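Local coordinates for putative type VI secretion protein (Escherichia coli, PDB 6SKI) that probably hydrolyses phospholipids as a type VI secretion effector of the Tle1 family, and is carried by the VgrG spike through binding to its TTR domain, at residues K354-Q357 with V358-L362; F60-S64 with A65-G69; L434-P437 with I438-T441. One frame throughout, in Å; residues are numbered along the deposited sequence.

Contact 1: residues K354-Q357 with V358-L362; sequences KAEQ and VRKML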
ATOM      1  N   LYS A 354     -36.511  13.859  -1.153  1.00 62.91           N
ATOM      2  CA  LYS A 354     -35.547  12.768  -1.219  1.00 62.91           C
ATOM      3  C   LYS A 354     -34.312  13.081  -0.386  1.00 62.91           C
ATOM      4  O   LYS A 354     -33.816  12.223   0.353  1.00 62.91           O
ATOM      5  CB  LYS A 354     -35.165  12.503  -2.674  1.00 62.91           C
ATOM      6  CG  LYS A 354     -34.119  11.422  -2.855  1.00 62.91           C
ATOM      7  CD  LYS A 354     -34.605  10.095  -2.309  1.00 62.91           C
ATOM      8  CE  LYS A 354     -33.752   8.950  -2.823  1.00 62.91           C
ATOM      9  NZ  LYS A 354     -33.459   9.095  -4.274  1.00 62.91           N
ATOM     10  N   ALA A 355     -33.805  14.310  -0.487  1.00 62.03           N
ATOM     11  CA  ALA A 355     -32.622  14.683   0.278  1.00 62.03           C
ATOM     12  C   ALA A 355     -32.900  14.659   1.774  1.00 62.03           C
ATOM     13  O   ALA A 355     -32.045  14.245   2.561  1.00 62.03           O
ATOM     14  CB  ALA A 355     -32.128  16.061  -0.158  1.00 62.03           C
ATOM     15  N   GLU A 356     -34.090  15.091   2.191  1.00 62.72           N
ATOM     16  CA  GLU A 356     -34.415  15.059   3.611  1.00 62.72           C
ATOM     17  C   GLU A 356     -34.591  13.629   4.103  1.00 62.72           C
ATOM     18  O   GLU A 356     -34.208  13.305   5.235  1.00 62.72           O
ATOM     19  CB  GLU A 356     -35.668  15.886   3.883  1.00 62.72           C
ATOM     20  CG  GLU A 356     -35.388  17.363   4.058  1.00 62.72           C
ATOM     21  CD  GLU A 356     -35.262  17.761   5.513  1.00 62.72           C
ATOM     22  OE1 GLU A 356     -36.041  17.244   6.341  1.00 62.72           O
ATOM     23  OE2 GLU A 356     -34.382  18.588   5.831  1.00 62.72           O
ATOM     24  N   GLN A 357     -35.151  12.755   3.266  1.00 63.55           N
ATOM     25  CA  GLN A 357     -35.208  11.341   3.621  1.00 63.55           C
ATOM     26  C   GLN A 357     -33.811  10.771   3.806  1.00 63.55           C
ATOM     27  O   GLN A 357     -33.552  10.040   4.769  1.00 63.55           O
ATOM     28  CB  GLN A 357     -35.966  10.560   2.550  1.00 63.55           C
ATOM     29  CG  GLN A 357     -37.429  10.343   2.863  1.00 63.55           C
ATOM     30  CD  GLN A 357     -37.986   9.113   2.181  1.00 63.55           C
ATOM     31  OE1 GLN A 357     -37.448   8.653   1.175  1.00 63.55           O
ATOM     32  NE2 GLN A 357     -39.069   8.573   2.727  1.00 63.55           N
ATOM     33  N   VAL A 358     -32.891  11.103   2.898  1.00 60.36           N
ATOM     34  CA  VAL A 358     -31.522  10.610   3.017  1.00 60.36           C
ATOM     35  C   VAL A 358     -30.855  11.169   4.268  1.00 60.36           C
ATOM     36  O   VAL A 358     -30.101  10.467   4.950  1.00 60.36           O
ATOM     37  CB  VAL A 358     -30.715  10.938   1.749  1.00 60.36           C
ATOM     38  CG1 VAL A 358     -29.286  10.458   1.901  1.00 60.36           C
ATOM     39  CG2 VAL A 358     -31.351  10.286   0.543  1.00 60.36           C
ATOM     40  N   ARG A 359     -31.121  12.434   4.596  1.00 60.43           N
ATOM     41  CA  ARG A 359     -30.507  13.027   5.780  1.00 60.43           C
ATOM     42  C   ARG A 359     -31.012  12.365   7.054  1.00 60.43           C
ATOM     43  O   ARG A 359     -30.230  12.090   7.971  1.00 60.43           O
ATOM     44  CB  ARG A 359     -30.775  14.528   5.834  1.00 60.43           C
ATOM     45  CG  ARG A 359     -29.849  15.266   6.781  1.00 60.43           C
ATOM     46  CD  ARG A 359     -30.322  16.678   7.026  1.00 60.43           C
ATOM     47  NE  ARG A 359     -31.777  16.749   7.093  1.00 60.43           N
ATOM     48  CZ  ARG A 359     -32.482  16.593   8.209  1.00 60.43           C
ATOM     49  NH1 ARG A 359     -31.867  16.358   9.358  1.00 60.43           N
ATOM     50  NH2 ARG A 359     -33.803  16.672   8.174  1.00 60.43           N
ATOM     51  N   LYS A 360     -32.314  12.093   7.129  1.00 61.38           N
ATOM     52  CA  LYS A 360     -32.849  11.428   8.308  1.00 61.38           C
ATOM     53  C   LYS A 360     -32.464   9.959   8.362  1.00 61.38           C
ATOM     54  O   LYS A 360     -32.470   9.369   9.449  1.00 61.38           O
ATOM     55  CB  LYS A 360     -34.370  11.569   8.354  1.00 61.38           C
ATOM     56  CG  LYS A 360     -34.859  13.002   8.308  1.00 61.38           C
ATOM     57  CD  LYS A 360     -36.365  13.074   8.456  1.00 61.38           C
ATOM     58  CE  LYS A 360     -36.968  14.023   7.438  1.00 61.38           C
ATOM     59  NZ  LYS A 360     -36.794  15.442   7.842  1.00 61.38           N
ATOM     60  N   MET A 361     -32.121   9.360   7.223  1.00 61.43           N
ATOM     61  CA  MET A 361     -31.570   8.011   7.236  1.00 61.43           C
ATOM     62  C   MET A 361     -30.132   8.011   7.730  1.00 61.43           C
ATOM     63  O   MET A 361     -29.721   7.106   8.464  1.00 61.43           O
ATOM     64  CB  MET A 361     -31.646   7.404   5.837  1.00 61.43           C
ATOM     65  CG  MET A 361     -31.250   5.943   5.761  1.00 61.43           C
ATOM     66  SD  MET A 361     -29.510   5.735   5.333  1.00 61.43           S
ATOM     67  CE  MET A 361     -29.509   6.261   3.624  1.00 61.43           C
ATOM     68  N   LEU A 362     -29.356   9.019   7.334  1.00 58.25           N
ATOM     69  CA  LEU A 362     -27.958   9.091   7.735  1.00 58.25           C
ATOM     70  C   LEU A 362     -27.813   9.499   9.192  1.00 58.25           C
ATOM     71  O   LEU A 362     -26.835   9.120   9.845  1.00 58.25           O
ATOM     72  CB  LEU A 362     -27.217  10.072   6.834  1.00 58.25           C
ATOM     73  CG  LEU A 362     -27.016   9.584   5.403  1.00 58.25           C
ATOM     74  CD1 LEU A 362     -26.205  10.582   4.623  1.00 58.25           C
ATOM     75  CD2 LEU A 362     -26.356   8.221   5.382  1.00 58.25           C
TER
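Glu356 is gripped by two basic side chains one turn further along its helix, Arg359 and Lys360, and both salt bridges end on the same carboxylate oxygen. Glu356 OE1 lies 2.9 Å from Arg359 NH2, in a bond that is weak by its angle. Its modelled 2.5 Å to Lys360 NZ is very short and doubtful in detail. The glutamate and arginine side chains run alongside each other in the same direction, with the carboxylate at the edge of the guanidinium and the two planes turned 48° apart. With the planes tilted like this the pairing is not the coplanar two-pronged kind, although Glu356 OE2 also stands near, 3.1 Å from Arg359 NH2. The lysine arrives differently: its chain passes over the backbone carbonyl of Glu356, then bends at its far end to swing the ammonium in. Two cations on one oxygen would be expected to favour the ionised carboxylate.

Beneath the charges runs regular backbone bonding. Val358 N, Arg359 N, Lys360 N and Met361 N each donate to the carbonyl four residues earlier, from Lys354 O through to Gln357 O, all at 2.9 Å.

Nonpolar packing is slight within the segment itself. With Val358 CG1 anti to the backbone N (chi1 178°), CG2 falls beside that N and faces the preceding turn, 4.3 Å from Lys354 CD. Ala355 and Val358 pack on strand 398-409, Leu362 touches strand 328-341, and Arg359 lies against strand 376-386. The arrangement is the classic surface salt-bridge network of an α-helix, with i to i+3 and i to i+4 pairs branching from one acid.

Contact 2: residues F60-S64 with A65-G69; sequences FNECS and AARQG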
ATOM      1  N   PHE A  60     -13.201   5.252 -12.478  1.00 52.55           N
ATOM      2  CA  PHE A  60     -14.421   5.436 -13.266  1.00 52.55           C
ATOM      3  C   PHE A  60     -15.220   4.149 -13.392  1.00 52.55           C
ATOM      4  O   PHE A  60     -16.447   4.194 -13.516  1.00 52.55           O
ATOM      5  CB  PHE A  60     -14.098   5.946 -14.669  1.00 52.55           C
ATOM      6  CG  PHE A  60     -14.050   7.437 -14.788  1.00 52.55           C
ATOM      7  CD1 PHE A  60     -15.085   8.123 -15.396  1.00 52.55           C
ATOM      8  CD2 PHE A  60     -12.961   8.149 -14.329  1.00 52.55           C
ATOM      9  CE1 PHE A  60     -15.044   9.489 -15.525  1.00 52.55           C
ATOM     10  CE2 PHE A  60     -12.915   9.517 -14.458  1.00 52.55           C
ATOM     11  CZ  PHE A  60     -13.957  10.188 -15.057  1.00 52.55           C
ATOM     12  N   ASN A  61     -14.545   3.004 -13.402  1.00 54.18           N
ATOM     13  CA  ASN A  61     -15.223   1.724 -13.554  1.00 54.18           C
ATOM     14  C   ASN A  61     -16.239   1.520 -12.438  1.00 54.18           C
ATOM     15  O   ASN A  61     -15.890   1.545 -11.254  1.00 54.18           O
ATOM     16  CB  ASN A  61     -14.191   0.598 -13.555  1.00 54.18           C
ATOM     17  CG  ASN A  61     -14.745  -0.707 -14.072  1.00 54.18           C
ATOM     18  OD1 ASN A  61     -14.989  -0.856 -15.263  1.00 54.18           O
ATOM     19  ND2 ASN A  61     -14.924  -1.671 -13.182  1.00 54.18           N
ATOM     20  N   GLU A  62     -17.506   1.357 -12.828  1.00 54.50           N
ATOM     21  CA  GLU A  62     -18.620   1.066 -11.927  1.00 54.50           C
ATOM     22  C   GLU A  62     -19.016   2.266 -11.074  1.00 54.50           C
ATOM     23  O   GLU A  62     -19.981   2.189 -10.309  1.00 54.50           O
ATOM     24  CB  GLU A  62     -18.311  -0.134 -11.025  1.00 54.50           C
ATOM     25  CG  GLU A  62     -17.898  -1.386 -11.771  1.00 54.50           C
ATOM     26  CD  GLU A  62     -19.060  -2.060 -12.467  1.00 54.50           C
ATOM     27  OE1 GLU A  62     -20.217  -1.816 -12.068  1.00 54.50           O
ATOM     28  OE2 GLU A  62     -18.820  -2.834 -13.415  1.00 54.50           O
ATOM     29  N   CYS A  63     -18.296   3.382 -11.200  1.00 52.93           N
ATOM     30  CA  CYS A  63     -18.590   4.567 -10.404  1.00 52.93           C
ATOM     31  C   CYS A  63     -18.735   5.830 -11.240  1.00 52.93           C
ATOM     32  O   CYS A  63     -18.812   6.923 -10.673  1.00 52.93           O
ATOM     33  CB  CYS A  63     -17.510   4.784  -9.338  1.00 52.93           C
ATOM     34  SG  CYS A  63     -17.772   3.861  -7.818  1.00 52.93           S
ATOM     35  N   SER A  64     -18.783   5.715 -12.563  1.00 54.03           N
ATOM     36  CA  SER A  64     -18.990   6.890 -13.391  1.00 54.03           C
ATOM     37  C   SER A  64     -20.415   7.403 -13.231  1.00 54.03           C
ATOM     38  O   SER A  64     -21.315   6.689 -12.787  1.00 54.03           O
ATOM     39  CB  SER A  64     -18.702   6.578 -14.858  1.00 54.03           C
ATOM     40  OG  SER A  64     -19.353   5.391 -15.266  1.00 54.03           O
ATOM     41  N   ALA A  65     -20.610   8.675 -13.587  1.00 54.72           N
ATOM     42  CA  ALA A  65     -21.937   9.268 -13.489  1.00 54.72           C
ATOM     43  C   ALA A  65     -22.936   8.563 -14.394  1.00 54.72           C
ATOM     44  O   ALA A  65     -24.142   8.610 -14.136  1.00 54.72           O
ATOM     45  CB  ALA A  65     -21.878  10.755 -13.826  1.00 54.72           C
ATOM     46  N   ALA A  66     -22.460   7.915 -15.457  1.00 55.59           N
ATOM     47  CA  ALA A  66     -23.362   7.237 -16.380  1.00 55.59           C
ATOM     48  C   ALA A  66     -23.849   5.904 -15.825  1.00 55.59           C
ATOM     49  O   ALA A  66     -24.991   5.508 -16.082  1.00 55.59           O
ATOM     50  CB  ALA A  66     -22.678   7.034 -17.730  1.00 55.59           C
ATOM     51  N   ARG A  67     -23.002   5.188 -15.079  1.00 57.39           N
ATOM     52  CA  ARG A  67     -23.453   3.946 -14.455  1.00 57.39           C
ATOM     53  C   ARG A  67     -24.531   4.218 -13.417  1.00 57.39           C
ATOM     54  O   ARG A  67     -25.413   3.383 -13.194  1.00 57.39           O
ATOM     55  CB  ARG A  67     -22.277   3.203 -13.829  1.00 57.39           C
ATOM     56  CG  ARG A  67     -21.158   2.894 -14.798  1.00 57.39           C
ATOM     57  CD  ARG A  67     -21.403   1.581 -15.509  1.00 57.39           C
ATOM     58  NE  ARG A  67     -21.597   0.479 -14.576  1.00 57.39           N
ATOM     59  CZ  ARG A  67     -21.735  -0.789 -14.944  1.00 57.39           C
ATOM     60  NH1 ARG A  67     -21.703  -1.115 -16.229  1.00 57.39           N
ATOM     61  NH2 ARG A  67     -21.906  -1.732 -14.028  1.00 57.39           N
ATOM     62  N   GLN A  68     -24.466   5.372 -12.767  1.00 56.35           N
ATOM     63  CA  GLN A  68     -25.569   5.878 -11.973  1.00 56.35           C
ATOM     64  C   GLN A  68     -26.545   6.607 -12.890  1.00 56.35           C
ATOM     65  O   GLN A  68     -26.242   6.899 -14.047  1.00 56.35           O
ATOM     66  CB  GLN A  68     -25.062   6.813 -10.876  1.00 56.35           C
ATOM     67  CG  GLN A  68     -23.654   6.500 -10.380  1.00 56.35           C
ATOM     68  CD  GLN A  68     -23.529   5.116  -9.772  1.00 56.35           C
ATOM     69  OE1 GLN A  68     -22.551   4.411 -10.008  1.00 56.35           O
ATOM     70  NE2 GLN A  68     -24.517   4.725  -8.977  1.00 56.35           N
ATOM     71  N   GLY A  69     -27.733   6.887 -12.373  1.00 59.05           N
ATOM     72  CA  GLY A  69     -28.707   7.570 -13.200  1.00 59.05           C
ATOM     73  C   GLY A  69     -28.459   9.060 -13.284  1.00 59.05           C
ATOM     74  O   GLY A  69     -29.356   9.862 -13.006  1.00 59.05           O
TER
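Glu62 and Arg67 meet across a tight loop, and each must bend to do so. From its first torsion the glutamate leans beside its own backbone N, then folds at chi2 (-74°), which brings its carboxylate toward Arg67. Arg67 bends twice, at chi2 and chi3, and curls its guanidinium round to the acid. The salt bridge runs from Glu62 OE1 to Arg67 NH2 at 2.6 Å. The two planes stand nearly perpendicular, 79° apart, and OE2 sits over one face of the guanidinium, so the pairing engages a single nitrogen rather than the two-pronged edge. OE2 also accepts a weak hydrogen bond from Asn255.

Ser64 meets the arginine with its side chain, and the amides of Arg67 and Gln68 with its carbonyl. Its hydroxyl lies between backbone N and carbonyl carbon (chi1 48°), which sets OG beside CG at the aliphatic start of the arginine. The carbonyl oxygen receives two weak bonds, from Arg67 N at 3.2 Å and from Gln68 N at 3.4 Å, a single helix-like turn. Gln68 doubles back at chi2, bringing CG within 3.4 Å of that same Ser64 O; its OE1 has a weak bond to Lys527. Just upstream, Cys63 N donates to Phe60 O at 3.1 Å and closes a type II β-turn, in which Glu62 takes the positive-phi corner.

The loop joins helix 53-58 to helix 72-85. Cys63 and Ala65 are tied by backbone bonds to Phe524 and Phe522, Phe60 packs on strand 521-523, and Ser64 and Ala66 rest on Val502 of strand 500-502.

Contact 3: residues L434-P437 with I438-T441; sequences LFEP and IRQT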
ATOM      1  N   LEU A 434      12.274  -5.846  15.183  1.00 43.14           N
ATOM      2  CA  LEU A 434      12.892  -4.798  15.980  1.00 43.14           C
ATOM      3  C   LEU A 434      12.581  -3.448  15.355  1.00 43.14           C
ATOM      4  O   LEU A 434      12.850  -3.228  14.170  1.00 43.14           O
ATOM      5  CB  LEU A 434      14.403  -4.997  16.090  1.00 43.14           C
ATOM      6  CG  LEU A 434      14.855  -6.308  16.721  1.00 43.14           C
ATOM      7  CD1 LEU A 434      16.352  -6.458  16.574  1.00 43.14           C
ATOM      8  CD2 LEU A 434      14.442  -6.367  18.176  1.00 43.14           C
ATOM      9  N   PHE A 435      12.022  -2.552  16.158  1.00 43.21           N
ATOM     10  CA  PHE A 435      11.653  -1.215  15.729  1.00 43.21           C
ATOM     11  C   PHE A 435      12.307  -0.208  16.655  1.00 43.21           C
ATOM     12  O   PHE A 435      12.411  -0.443  17.861  1.00 43.21           O
ATOM     13  CB  PHE A 435      10.139  -1.027  15.749  1.00 43.21           C
ATOM     14  CG  PHE A 435       9.452  -1.528  14.521  1.00 43.21           C
ATOM     15  CD1 PHE A 435       9.453  -0.781  13.362  1.00 43.21           C
ATOM     16  CD2 PHE A 435       8.812  -2.747  14.523  1.00 43.21           C
ATOM     17  CE1 PHE A 435       8.829  -1.241  12.229  1.00 43.21           C
ATOM     18  CE2 PHE A 435       8.187  -3.207  13.395  1.00 43.21           C
ATOM     19  CZ  PHE A 435       8.193  -2.454  12.247  1.00 43.21           C
ATOM     20  N   GLU A 436      12.757   0.904  16.091  1.00 48.88           N
ATOM     21  CA  GLU A 436      13.240   1.983  16.924  1.00 48.88           C
ATOM     22  C   GLU A 436      12.082   2.539  17.750  1.00 48.88           C
ATOM     23  O   GLU A 436      10.943   2.586  17.279  1.00 48.88           O
ATOM     24  CB  GLU A 436      13.852   3.087  16.068  1.00 48.88           C
ATOM     25  CG  GLU A 436      14.949   2.614  15.122  1.00 48.88           C
ATOM     26  CD  GLU A 436      16.298   2.432  15.797  1.00 48.88           C
ATOM     27  OE1 GLU A 436      16.341   2.179  17.019  1.00 48.88           O
ATOM     28  OE2 GLU A 436      17.324   2.541  15.095  1.00 48.88           O
ATOM     29  N   PRO A 437      12.341   2.947  18.988  1.00 52.51           N
ATOM     30  CA  PRO A 437      11.263   3.484  19.821  1.00 52.51           C
ATOM     31  C   PRO A 437      10.676   4.753  19.223  1.00 52.51           C
ATOM     32  O   PRO A 437      11.351   5.508  18.521  1.00 52.51           O
ATOM     33  CB  PRO A 437      11.971   3.768  21.150  1.00 52.51           C
ATOM     34  CG  PRO A 437      13.046   2.735  21.173  1.00 52.51           C
ATOM     35  CD  PRO A 437      13.580   2.810  19.768  1.00 52.51           C
ATOM     36  N   ILE A 438       9.396   4.978  19.501  1.00 52.87           N
ATOM     37  CA  ILE A 438       8.750   6.239  19.168  1.00 52.87           C
ATOM     38  C   ILE A 438       9.112   7.233  20.259  1.00 52.87           C
ATOM     39  O   ILE A 438       8.736   7.055  21.423  1.00 52.87           O
ATOM     40  CB  ILE A 438       7.229   6.084  19.045  1.00 52.87           C
ATOM     41  CG1 ILE A 438       6.863   5.309  17.783  1.00 52.87           C
ATOM     42  CG2 ILE A 438       6.562   7.447  19.028  1.00 52.87           C
ATOM     43  CD1 ILE A 438       5.410   5.440  17.394  1.00 52.87           C
ATOM     44  N   ARG A 439       9.846   8.271  19.890  1.00 60.34           N
ATOM     45  CA  ARG A 439      10.369   9.232  20.842  1.00 60.34           C
ATOM     46  C   ARG A 439       9.654  10.565  20.678  1.00 60.34           C
ATOM     47  O   ARG A 439       8.928  10.796  19.709  1.00 60.34           O
ATOM     48  CB  ARG A 439      11.880   9.403  20.652  1.00 60.34           C
ATOM     49  CG  ARG A 439      12.655   8.095  20.697  1.00 60.34           C
ATOM     50  CD  ARG A 439      14.137   8.315  20.450  1.00 60.34           C
ATOM     51  NE  ARG A 439      14.885   7.062  20.376  1.00 60.34           N
ATOM     52  CZ  ARG A 439      15.116   6.393  19.251  1.00 60.34           C
ATOM     53  NH1 ARG A 439      14.655   6.852  18.096  1.00 60.34           N
ATOM     54  NH2 ARG A 439      15.809   5.263  19.278  1.00 60.34           N
ATOM     55  N   GLN A 440       9.864  11.448  21.655  1.00 63.41           N
ATOM     56  CA  GLN A 440       9.359  12.809  21.540  1.00 63.41           C
ATOM     57  C   GLN A 440      10.003  13.549  20.378  1.00 63.41           C
ATOM     58  O   GLN A 440       9.451  14.549  19.910  1.00 63.41           O
ATOM     59  CB  GLN A 440       9.579  13.569  22.849  1.00 63.41           C
ATOM     60  CG  GLN A 440       8.590  13.219  23.965  1.00 63.41           C
ATOM     61  CD  GLN A 440       8.480  11.725  24.237  1.00 63.41           C
ATOM     62  OE1 GLN A 440       9.457  11.077  24.611  1.00 63.41           O
ATOM     63  NE2 GLN A 440       7.286  11.176  24.049  1.00 63.41           N
ATOM     64  N   THR A 441      11.163  13.080  19.913  1.00 63.79           N
ATOM     65  CA  THR A 441      11.756  13.622  18.697  1.00 63.79           C
ATOM     66  C   THR A 441      10.786  13.528  17.525  1.00 63.79           C
ATOM     67  O   THR A 441      10.666  14.470  16.732  1.00 63.79           O
ATOM     68  CB  THR A 441      13.056  12.882  18.378  1.00 63.79           C
ATOM     69  OG1 THR A 441      14.020  13.146  19.405  1.00 63.79           O
ATOM     70  CG2 THR A 441      13.619  13.330  17.036  1.00 63.79           C
TER
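The Arg439 guanidinium is laid over Pro437 by one face and met at its edge by Glu436. On the proline side two different groups approach the flat head: the ring carbon CD, 3.4 Å from Arg439 NH2, and the carbonyl oxygen Pro437 O, 3.5 Å off the plane and displaced toward the rim. At the edge, close to the plane, stands Glu436 OE1. It is 3.9 Å from Arg439 NH2, a long salt bridge in which the carboxylate and guanidinium planes are inclined at 60°.

Reaching back in this way depends on the arginine's shape. Its chain is extended from CG to NE after leaving beside its own backbone N (chi1 -54°), and a right-angled twist at chi4 (91°) then turns the flat head broadside to the proline. Arg439 CG also passes 3.6 Å from Pro437 O, so the aliphatic stem and the charged end both lie near that carbonyl. Glu436, which precedes the proline, bends at chi2 to bring OE1 near the edge of the guanidinium. Ile438, between proline and arginine, directs its side chain elsewhere, onto Arg422 of helix 416-431 and Leu108 of helix 101-108, while Phe435 packs against the same two helices.

The chemistry is that of a loose surface pairing. At this separation the acid and base share a long, undirected electrostatic attraction, perhaps aided by the partial negative charge of the carbonyl over the cation, while the Pro437 ring gives the guanidinium face a van der Waals contact.

In the fold
Along the chain the order is contact 2, contact 1, contact 3, each finished before the next begins. Contacts 1 and 2 lie on the same side of the chain's centre, their centres 22 Å apart and their nearest atoms about 10 Å apart. Both also meet the C-terminal part of the chain, contact 2 at strand 521-523 and contact 1 at Trp532. Contact 3 is remote, with centres 46 Å from contact 1 and 45 Å from contact 2. The three are separate local arrangements outside the central sheet of the α/β-hydrolase-like domain: contact 1 sets helix 350-362 against strands 328-341, 376-386 and 398-409, and contact 3 lies by helices 101-108 and 416-431.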